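PDB 6HP2: putative polyketide synthase from Brevibacillus brevis, which contributes through this O-methyltransferase domain, which binds S-adenosyl-L-homocysteine, to a trans-AT polyketide assembly line, probably in making the antibiotic bacillaene. Local coordinates for residues I239-S242 against P243-A246; D267-I270 against N271-Q275; S276-E280 against R281-S285. One frame throughout, in Å; residues are numbered along the deposited sequence.

In the fold
All three contacts are local and partly buried. Contact 1 turns strand 233-240 into helix 242-249, contact 2 stays within helix 263-281, and contact 3 ends that helix before strand 284-293; contacts 1 and 3 thus reach neighbouring strands of the Rossmann-like methyltransferase sheet. Val241, Gln244 and Ile245 of contact 1 are buried, as are Tyr269 and Val273 of contact 2, whereas contact 3 has the most exposed residues, Glu280, Arg281 and Trp283. Chemistry follows position: a carboxylate and a water serve the helix start, a ring face packs mid-helix, and a glycine ends the helix. Between contacts 1 and 3, Ser242 meets Leu279 and Ser285, and Ile245 meets Leu279.

Contact 1. Residues I239-S242 against P243-A246; sequences IDVS and PQIA
Val241 lays its CG1 methyl against CB of Gln244, with 3.9 Å between the two carbons and the side chains crossing at about a right angle. The pair sits at a strand-to-helix junction built on an Asx turn, where strand 233-240 ends and helix 242-249 begins with Val241 at the N-cap position. The carboxylate of the preceding residue closes the Asx turn just before the helix: Asp240 OD1 accepts the backbone N-H of Ser242 at 2.9 Å in a nearly straight bond (167°), although the donor approaches from above the carboxylate plane. The same OD1 uses its syn lone pair for the hydroxyl of Ser242, OG lying 2.5 Å away. Two donors thus grip one oxygen and should fix the rotation of the carboxylate. Ser242 OG is in turn hydrogen-bonded to Tyr286 N, which ties the turn to strand 284-293.

The first helical bonds follow. Ile245 N donates to Val241 O at 3.0 Å, nearly in line with the carbonyl bond, and Ala246 N donates to Ser242 O at 3.0 Å. Ile245 points back at the junction: its CG1, beside its own backbone N (chi1 -62°), comes within 3.2 Å of Val241 O, tight packing around a carbonyl that is already hydrogen-bonded. Val241 also packs on Leu288 and Pro49, and Ile245 on Leu279 and Val47, so the apolar side of the turn is buried.

The bend of the Gln244 chain at chi2 (66°) carries OE1 back toward the strand. One water spans the gap, donating to Asp240 O at 2.8 Å and to Gln244 OE1 at 2.9 Å.

Contact 2. Residues D267-I270 against N271-Q275; sequences DLYI and NTVNQ
Thr272 sets its CB over the face of the Tyr269 ring, 3.9 Å from the ring centroid and only 9° off its normal, a CH-pi contact one helical turn apart. With CG2 anti to its own backbone N, Thr272 also extends that methyl toward the phenol end, 3.6 Å from Tyr269 CZ. Val273 CG2 adds an oblique contact to the same ring, 3.8 Å from CD2.

Three successive backbone acceptors, on Tyr269, Ile270 and Asn271, are satisfied by helical bonds. Tyr269 O takes the N-H of Val273 at 3.1 Å, with the donor in the carbonyl plane. Ile270 O takes Asn274 N at 2.9 Å, with the donor tilted 23° from that plane. Asn271 O in turn receives Gln275 N. On the donor side the helix is kinked, since the regular bonds from the N-H groups of Asn271 and Thr272 to the carbonyls four residues back are missing. Asn274 folds its amide over Ile270 O, yet ND2, 3.3 Å away, is too badly angled to count as a second donor. The amide oxygen OE1 of Gln275 is hydrogen-bonded to the Tyr201 hydroxyl, and Asn274 O has a weak bond with Ser278 OG.

Within the fold, Tyr269 points out of helix 263-281 onto Met59, Ser60 and Leu64 of helix 59-64, and shares Val254 of helix 254-258 with Val273.

Contact 3. Residues S276-E280 against R281-S285; sequences SISLE and RGWIS
Ile284 holds CG1 between its backbone N and carbonyl carbon (chi1 59°), and its extended chi2 (-174°) then delivers CD1 to CB of Ser278, 3.6 Å away. Leu279 meets the same branch from another direction, crossing it at about a right angle with CD2 3.9 Å from Ile284 CG1. The OG of Ser278 lies near the plane of the Trp283 indole, at its edge, 3.7 Å from CE3, while Arg281 CB sits over a face of that ring.

These side chains lie beside a Schellman motif that closes helix 263-281. Gly282, with positive phi (93°), is its C-prime residue. Trp283 N donates to Ser278 O at 3.0 Å, and Gly282 N makes a weak bond to Leu279 O at 3.2 Å as well as another weak one to Ser278 O. The last regular helical bond before the reversal runs from Arg281 N to Ile277 O, 2.9 Å. Beyond the glycine the chain enters strand 284-293; Asn204 ND2 hydrogen-bonds Gly282 O at the turn and Ser285 OG in the strand. Leu279 packs on Ser242 of helix 242-249, and Ile284 on Ile209.

Contact 1. Residues I239-S242 against P243-A246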
ATOM      1  N   ILE A 239      -4.939  -5.931   9.335  1.00 19.87           N
ATOM      2  CA  ILE A 239      -4.467  -5.106  10.406  1.00 19.10           C
ATOM      3  C   ILE A 239      -5.005  -3.690  10.249  1.00 25.54           C
ATOM      4  O   ILE A 239      -4.861  -3.113   9.186  1.00 25.67           O
ATOM      5  CB  ILE A 239      -2.936  -5.057  10.377  1.00 21.06           C
ATOM      6  CG1 ILE A 239      -2.345  -6.441  10.665  1.00 26.05           C
ATOM      7  CG2 ILE A 239      -2.430  -4.039  11.366  1.00 19.79           C
ATOM      8  CD1 ILE A 239      -0.880  -6.564  10.309  1.00 26.13           C
ATOM      9  N   ASP A 240      -5.583  -3.110  11.297  1.00 24.59           N
ATOM     10  CA  ASP A 240      -6.143  -1.771  11.177  1.00 24.19           C
ATOM     11  C   ASP A 240      -5.153  -0.705  11.672  1.00 20.80           C
ATOM     12  O   ASP A 240      -4.757  -0.727  12.835  1.00 23.16           O
ATOM     13  CB  ASP A 240      -7.438  -1.683  11.984  1.00 25.69           C
ATOM     14  CG  ASP A 240      -8.148  -0.358  11.803  1.00 39.65           C
ATOM     15  OD1 ASP A 240      -7.666   0.468  11.002  1.00 29.25           O
ATOM     16  OD2 ASP A 240      -9.188  -0.146  12.458  1.00 32.20           O
ATOM     17  N   VAL A 241      -4.748   0.219  10.799  1.00 23.88           N
ATOM     18  CA  VAL A 241      -3.815   1.272  11.181  1.00 23.39           C
ATOM     19  C   VAL A 241      -4.465   2.652  11.236  1.00 25.32           C
ATOM     20  O   VAL A 241      -3.769   3.655  11.373  1.00 25.75           O
ATOM     21  CB  VAL A 241      -2.644   1.367  10.189  1.00 38.37           C
ATOM     22  CG1 VAL A 241      -1.408   1.904  10.884  1.00 34.31           C
ATOM     23  CG2 VAL A 241      -2.361   0.020   9.542  1.00 24.72           C
ATOM     24  N   SER A 242      -5.792   2.707  11.145  1.00 24.90           N
ATOM     25  CA  SER A 242      -6.505   3.988  11.123  1.00 28.15           C
ATOM     26  C   SER A 242      -6.127   4.985  12.225  1.00 22.51           C
ATOM     27  O   SER A 242      -5.880   6.153  11.928  1.00 24.16           O
ATOM     28  CB  SER A 242      -8.026   3.776  11.102  1.00 28.46           C
ATOM     29  OG  SER A 242      -8.385   2.761  10.185  1.00 24.18           O
ATOM     30  N   PRO A 243      -6.071   4.543  13.494  1.00 23.05           N
ATOM     31  CA  PRO A 243      -5.731   5.561  14.495  1.00 27.00           C
ATOM     32  C   PRO A 243      -4.331   6.140  14.310  1.00 30.38           C
ATOM     33  O   PRO A 243      -4.147   7.348  14.444  1.00 26.21           O
ATOM     34  CB  PRO A 243      -5.824   4.803  15.829  1.00 25.93           C
ATOM     35  CG  PRO A 243      -6.528   3.522  15.523  1.00 34.14           C
ATOM     36  CD  PRO A 243      -6.197   3.207  14.100  1.00 32.29           C
ATOM     37  N   GLN A 244      -3.357   5.286  14.017  1.00 23.91           N
ATOM     38  CA  GLN A 244      -1.985   5.741  13.831  1.00 26.96           C
ATOM     39  C   GLN A 244      -1.845   6.676  12.630  1.00 21.01           C
ATOM     40  O   GLN A 244      -1.112   7.660  12.690  1.00 23.46           O
ATOM     41  CB  GLN A 244      -1.031   4.557  13.705  1.00 23.36           C
ATOM     42  CG  GLN A 244      -0.867   3.757  14.987  1.00 31.02           C
ATOM     43  CD  GLN A 244      -2.137   3.039  15.399  1.00 25.77           C
ATOM     44  OE1 GLN A 244      -2.865   2.512  14.560  1.00 27.65           O
ATOM     45  NE2 GLN A 244      -2.406   3.009  16.697  1.00 29.80           N
ATOM     46  N   ILE A 245      -2.541   6.369  11.542  1.00 20.81           N
ATOM     47  CA  ILE A 245      -2.486   7.218  10.358  1.00 22.30           C
ATOM     48  C   ILE A 245      -3.066   8.570  10.696  1.00 21.57           C
ATOM     49  O   ILE A 245      -2.469   9.606  10.408  1.00 23.35           O
ATOM     50  CB  ILE A 245      -3.289   6.635   9.201  1.00 20.50           C
ATOM     51  CG1 ILE A 245      -2.707   5.292   8.813  1.00 24.86           C
ATOM     52  CG2 ILE A 245      -3.271   7.585   8.013  1.00 24.17           C
ATOM     53  CD1 ILE A 245      -1.290   5.362   8.297  1.00 27.44           C
ATOM     54  N   ALA A 246      -4.243   8.561  11.308  1.00 26.65           N
ATOM     55  CA  ALA A 246      -4.855   9.821  11.720  1.00 27.29           C
ATOM     56  C   ALA A 246      -3.924  10.600  12.657  1.00 22.24           C
ATOM     57  O   ALA A 246      -3.901  11.832  12.616  1.00 25.46           O
ATOM     58  CB  ALA A 246      -6.220   9.559  12.412  1.00 28.18           C
TER
HETATM   59  O   HOH W   1      -4.638   0.447  15.412  1.00 31.65           O

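Contact 2. Residues D267-I270 against N271-Q275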
ATOM      1  N   ASP A 267      -3.666  21.407  -5.184  1.00 88.33           N
ATOM      2  CA  ASP A 267      -4.591  20.427  -5.742  1.00 93.62           C
ATOM      3  C   ASP A 267      -4.171  19.000  -5.413  1.00101.41           C
ATOM      4  O   ASP A 267      -5.027  18.139  -5.195  1.00124.05           O
ATOM      5  CB  ASP A 267      -4.693  20.609  -7.257  1.00 96.33           C
ATOM      6  CG  ASP A 267      -5.524  21.814  -7.646  1.00100.40           C
ATOM      7  OD1 ASP A 267      -6.454  22.163  -6.881  1.00 91.56           O
ATOM      8  OD2 ASP A 267      -5.246  22.413  -8.714  1.00101.03           O
ATOM      9  N   LEU A 268      -2.865  18.721  -5.385  1.00 72.10           N
ATOM     10  CA  LEU A 268      -2.410  17.353  -5.188  1.00 77.89           C
ATOM     11  C   LEU A 268      -2.544  16.887  -3.738  1.00 86.77           C
ATOM     12  O   LEU A 268      -2.714  15.684  -3.495  1.00 88.49           O
ATOM     13  CB  LEU A 268      -0.957  17.208  -5.638  1.00 83.16           C
ATOM     14  CG  LEU A 268       0.143  18.014  -4.947  1.00 72.62           C
ATOM     15  CD1 LEU A 268       0.494  17.434  -3.621  1.00 71.49           C
ATOM     16  CD2 LEU A 268       1.415  18.114  -5.844  1.00 65.22           C
ATOM     17  N   TYR A 269      -2.484  17.806  -2.770  1.00 93.12           N
ATOM     18  CA  TYR A 269      -2.570  17.432  -1.363  1.00 63.16           C
ATOM     19  C   TYR A 269      -4.002  17.381  -0.839  1.00 48.70           C
ATOM     20  O   TYR A 269      -4.239  16.864   0.275  1.00 35.50           O
ATOM     21  CB  TYR A 269      -1.757  18.405  -0.490  1.00 48.54           C
ATOM     22  CG  TYR A 269      -1.369  17.814   0.846  1.00 37.66           C
ATOM     23  CD1 TYR A 269      -0.339  16.912   0.948  1.00 43.59           C
ATOM     24  CD2 TYR A 269      -2.045  18.148   1.982  1.00 31.74           C
ATOM     25  CE1 TYR A 269      -0.012  16.325   2.169  1.00 39.93           C
ATOM     26  CE2 TYR A 269      -1.738  17.584   3.189  1.00 40.28           C
ATOM     27  CZ  TYR A 269      -0.673  16.685   3.274  1.00 45.45           C
ATOM     28  OH  TYR A 269      -0.327  16.113   4.469  1.00 41.72           O
ATOM     29  N   ILE A 270      -4.967  17.845  -1.626  1.00 41.92           N
ATOM     30  CA  ILE A 270      -6.324  17.947  -1.118  1.00 41.44           C
ATOM     31  C   ILE A 270      -6.881  16.560  -0.841  1.00 35.22           C
ATOM     32  O   ILE A 270      -7.721  16.395   0.050  1.00 42.37           O
ATOM     33  CB  ILE A 270      -7.217  18.728  -2.101  1.00 73.00           C
ATOM     34  CG1 ILE A 270      -8.580  19.028  -1.472  1.00105.55           C
ATOM     35  CG2 ILE A 270      -7.424  17.925  -3.386  1.00 79.15           C
ATOM     36  CD1 ILE A 270      -8.516  19.873  -0.220  1.00103.63           C
ATOM     37  N   ASN A 271      -6.447  15.546  -1.609  1.00 40.65           N
ATOM     38  CA  ASN A 271      -6.904  14.183  -1.387  1.00 44.81           C
ATOM     39  C   ASN A 271      -6.434  13.677  -0.029  1.00 32.26           C
ATOM     40  O   ASN A 271      -7.134  12.889   0.636  1.00 34.24           O
ATOM     41  CB  ASN A 271      -6.389  13.267  -2.494  1.00 71.81           C
ATOM     42  CG  ASN A 271      -6.981  13.595  -3.835  1.00104.15           C
ATOM     43  OD1 ASN A 271      -7.691  14.588  -3.983  1.00 87.27           O
ATOM     44  ND2 ASN A 271      -6.690  12.764  -4.832  1.00147.67           N
ATOM     45  N   THR A 272      -5.192  14.037   0.353  1.00 34.16           N
ATOM     46  CA  THR A 272      -4.684  13.649   1.668  1.00 35.60           C
ATOM     47  C   THR A 272      -5.501  14.305   2.760  1.00 30.90           C
ATOM     48  O   THR A 272      -5.868  13.671   3.745  1.00 32.56           O
ATOM     49  CB  THR A 272      -3.210  14.037   1.797  1.00 38.46           C
ATOM     50  OG1 THR A 272      -2.468  13.345   0.804  1.00 41.55           O
ATOM     51  CG2 THR A 272      -2.699  13.701   3.179  1.00 38.79           C
ATOM     52  N   VAL A 273      -5.855  15.575   2.576  1.00 30.46           N
ATOM     53  CA  VAL A 273      -6.729  16.234   3.547  1.00 37.83           C
ATOM     54  C   VAL A 273      -8.067  15.494   3.653  1.00 34.40           C
ATOM     55  O   VAL A 273      -8.572  15.222   4.749  1.00 27.84           O
ATOM     56  CB  VAL A 273      -6.930  17.717   3.173  1.00 40.91           C
ATOM     57  CG1 VAL A 273      -7.987  18.348   4.081  1.00 36.76           C
ATOM     58  CG2 VAL A 273      -5.621  18.452   3.266  1.00 38.83           C
ATOM     59  N   ASN A 274      -8.659  15.168   2.513  1.00 29.47           N
ATOM     60  CA  ASN A 274      -9.955  14.497   2.514  1.00 30.89           C
ATOM     61  C   ASN A 274      -9.881  13.133   3.168  1.00 31.86           C
ATOM     62  O   ASN A 274     -10.776  12.742   3.910  1.00 28.08           O
ATOM     63  CB  ASN A 274     -10.458  14.353   1.081  1.00 39.58           C
ATOM     64  CG  ASN A 274     -10.906  15.703   0.515  1.00 54.78           C
ATOM     65  OD1 ASN A 274     -11.257  16.589   1.297  1.00 45.99           O
ATOM     66  ND2 ASN A 274     -10.886  15.864  -0.806  1.00 71.05           N
ATOM     67  N   GLN A 275      -8.822  12.399   2.917  1.00 28.57           N
ATOM     68  CA  GLN A 275      -8.665  11.111   3.563  1.00 33.05           C
ATOM     69  C   GLN A 275      -8.510  11.267   5.057  1.00 29.32           C
ATOM     70  O   GLN A 275      -9.019  10.438   5.831  1.00 31.04           O
ATOM     71  CB  GLN A 275      -7.449  10.365   2.955  1.00 42.10           C
ATOM     72  CG  GLN A 275      -7.698   9.935   1.537  1.00 53.38           C
ATOM     73  CD  GLN A 275      -6.397   9.503   0.846  1.00 65.23           C
ATOM     74  OE1 GLN A 275      -5.493   8.963   1.493  1.00 44.07           O
ATOM     75  NE2 GLN A 275      -6.286   9.780  -0.437  1.00 87.95           N
TER

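Contact 3. Residues S276-E280 against R281-S285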
ATOM      1  N   SER A 276      -7.773  12.302   5.488  1.00 27.35           N
ATOM      2  CA  SER A 276      -7.615  12.580   6.927  1.00 29.58           C
ATOM      3  C   SER A 276      -8.962  12.817   7.615  1.00 26.31           C
ATOM      4  O   SER A 276      -9.237  12.298   8.708  1.00 30.15           O
ATOM      5  CB  SER A 276      -6.727  13.829   7.116  1.00 44.39           C
ATOM      6  OG  SER A 276      -6.649  14.215   8.470  1.00 53.67           O
ATOM      7  N   ILE A 277      -9.794  13.650   7.004  1.00 28.57           N
ATOM      8  CA  ILE A 277     -11.129  13.898   7.538  1.00 26.22           C
ATOM      9  C   ILE A 277     -11.929  12.605   7.660  1.00 28.45           C
ATOM     10  O   ILE A 277     -12.582  12.349   8.690  1.00 30.23           O
ATOM     11  CB  ILE A 277     -11.865  14.943   6.672  1.00 30.95           C
ATOM     12  CG1 ILE A 277     -11.105  16.260   6.714  1.00 36.61           C
ATOM     13  CG2 ILE A 277     -13.281  15.101   7.118  1.00 32.60           C
ATOM     14  CD1 ILE A 277     -11.670  17.321   5.742  1.00 41.97           C
ATOM     15  N   SER A 278     -12.005  11.831   6.575  1.00 27.47           N
ATOM     16  CA  SER A 278     -12.803  10.602   6.623  1.00 28.87           C
ATOM     17  C   SER A 278     -12.268   9.611   7.654  1.00 30.00           C
ATOM     18  O   SER A 278     -13.058   8.917   8.291  1.00 29.68           O
ATOM     19  CB  SER A 278     -12.877   9.939   5.253  1.00 31.63           C
ATOM     20  OG  SER A 278     -13.428  10.828   4.340  1.00 34.85           O
ATOM     21  N   LEU A 279     -10.934   9.485   7.806  1.00 25.16           N
ATOM     22  CA  LEU A 279     -10.378   8.629   8.865  1.00 31.28           C
ATOM     23  C   LEU A 279     -10.793   9.125  10.244  1.00 33.03           C
ATOM     24  O   LEU A 279     -11.125   8.327  11.120  1.00 26.32           O
ATOM     25  CB  LEU A 279      -8.821   8.520   8.790  1.00 24.43           C
ATOM     26  CG  LEU A 279      -8.220   7.785   7.701  1.00 29.49           C
ATOM     27  CD1 LEU A 279      -6.708   8.127   7.505  1.00 30.76           C
ATOM     28  CD2 LEU A 279      -8.394   6.240   8.010  1.00 35.69           C
ATOM     29  N   GLU A 280     -10.758  10.444  10.467  1.00 25.17           N
ATOM     30  CA  GLU A 280     -11.119  10.989  11.768  1.00 44.65           C
ATOM     31  C   GLU A 280     -12.589  10.733  12.077  1.00 34.24           C
ATOM     32  O   GLU A 280     -12.934  10.450  13.223  1.00 33.47           O
ATOM     33  CB  GLU A 280     -10.823  12.492  11.823  1.00 77.34           C
ATOM     34  CG  GLU A 280     -11.025  13.101  13.211  1.00130.42           C
ATOM     35  CD  GLU A 280     -10.613  14.562  13.291  1.00138.11           C
ATOM     36  OE1 GLU A 280     -10.200  15.121  12.253  1.00129.31           O
ATOM     37  OE2 GLU A 280     -10.700  15.148  14.391  1.00136.27           O
ATOM     38  N   ARG A 281     -13.470  10.855  11.068  1.00 24.96           N
ATOM     39  CA  ARG A 281     -14.886  10.567  11.261  1.00 26.80           C
ATOM     40  C   ARG A 281     -15.134   9.085  11.533  1.00 26.50           C
ATOM     41  O   ARG A 281     -16.179   8.710  12.067  1.00 28.95           O
ATOM     42  CB  ARG A 281     -15.672  10.979  10.037  1.00 37.00           C
ATOM     43  CG  ARG A 281     -15.521  12.460   9.622  1.00 49.94           C
ATOM     44  CD  ARG A 281     -16.335  13.389  10.428  1.00 79.84           C
ATOM     45  NE  ARG A 281     -16.076  14.762   9.990  1.00113.50           N
ATOM     46  CZ  ARG A 281     -16.852  15.804  10.263  1.00130.91           C
ATOM     47  NH1 ARG A 281     -17.963  15.638  10.974  1.00149.12           N
ATOM     48  NH2 ARG A 281     -16.517  17.009   9.820  1.00113.67           N
ATOM     49  N   GLY A 282     -14.276   8.228  11.031  1.00 26.46           N
ATOM     50  CA  GLY A 282     -14.427   6.777  11.080  1.00 33.52           C
ATOM     51  C   GLY A 282     -15.105   6.201   9.855  1.00 27.30           C
ATOM     52  O   GLY A 282     -15.403   5.004   9.825  1.00 27.06           O
ATOM     53  N   TRP A 283     -15.269   6.994   8.815  1.00 24.10           N
ATOM     54  CA  TRP A 283     -15.952   6.539   7.616  1.00 23.85           C
ATOM     55  C   TRP A 283     -15.142   5.524   6.846  1.00 23.31           C
ATOM     56  O   TRP A 283     -15.732   4.705   6.118  1.00 24.40           O
ATOM     57  CB  TRP A 283     -16.274   7.701   6.675  1.00 24.39           C
ATOM     58  CG  TRP A 283     -17.246   8.663   7.291  1.00 26.54           C
ATOM     59  CD1 TRP A 283     -18.112   8.429   8.315  1.00 27.10           C
ATOM     60  CD2 TRP A 283     -17.381  10.033   6.941  1.00 27.09           C
ATOM     61  NE1 TRP A 283     -18.793   9.598   8.635  1.00 32.14           N
ATOM     62  CE2 TRP A 283     -18.370  10.589   7.777  1.00 34.23           C
ATOM     63  CE3 TRP A 283     -16.746  10.847   5.988  1.00 39.39           C
ATOM     64  CZ2 TRP A 283     -18.762  11.961   7.694  1.00 42.11           C
ATOM     65  CZ3 TRP A 283     -17.144  12.205   5.892  1.00 53.10           C
ATOM     66  CH2 TRP A 283     -18.140  12.740   6.755  1.00 41.38           C
ATOM     67  N   ILE A 284     -13.812   5.628   6.908  1.00 27.16           N
ATOM     68  CA  ILE A 284     -12.947   4.661   6.255  1.00 23.96           C
ATOM     69  C   ILE A 284     -11.921   4.152   7.237  1.00 26.13           C
ATOM     70  O   ILE A 284     -11.653   4.767   8.270  1.00 23.80           O
ATOM     71  CB  ILE A 284     -12.235   5.239   5.026  1.00 22.31           C
ATOM     72  CG1 ILE A 284     -11.381   6.442   5.445  1.00 33.38           C
ATOM     73  CG2 ILE A 284     -13.284   5.635   3.993  1.00 30.99           C
ATOM     74  CD1 ILE A 284     -10.726   7.209   4.225  1.00 27.82           C
ATOM     75  N   SER A 285     -11.408   2.973   6.919  1.00 23.79           N
ATOM     76  CA  SER A 285     -10.323   2.347   7.649  1.00 25.23           C
ATOM     77  C   SER A 285      -9.164   2.113   6.693  1.00 21.80           C
ATOM     78  O   SER A 285      -9.350   1.576   5.585  1.00 25.48           O
ATOM     79  CB  SER A 285     -10.750   1.008   8.282  1.00 30.43           C
ATOM     80  OG  SER A 285     -11.742   1.215   9.247  1.00 29.35           O
TER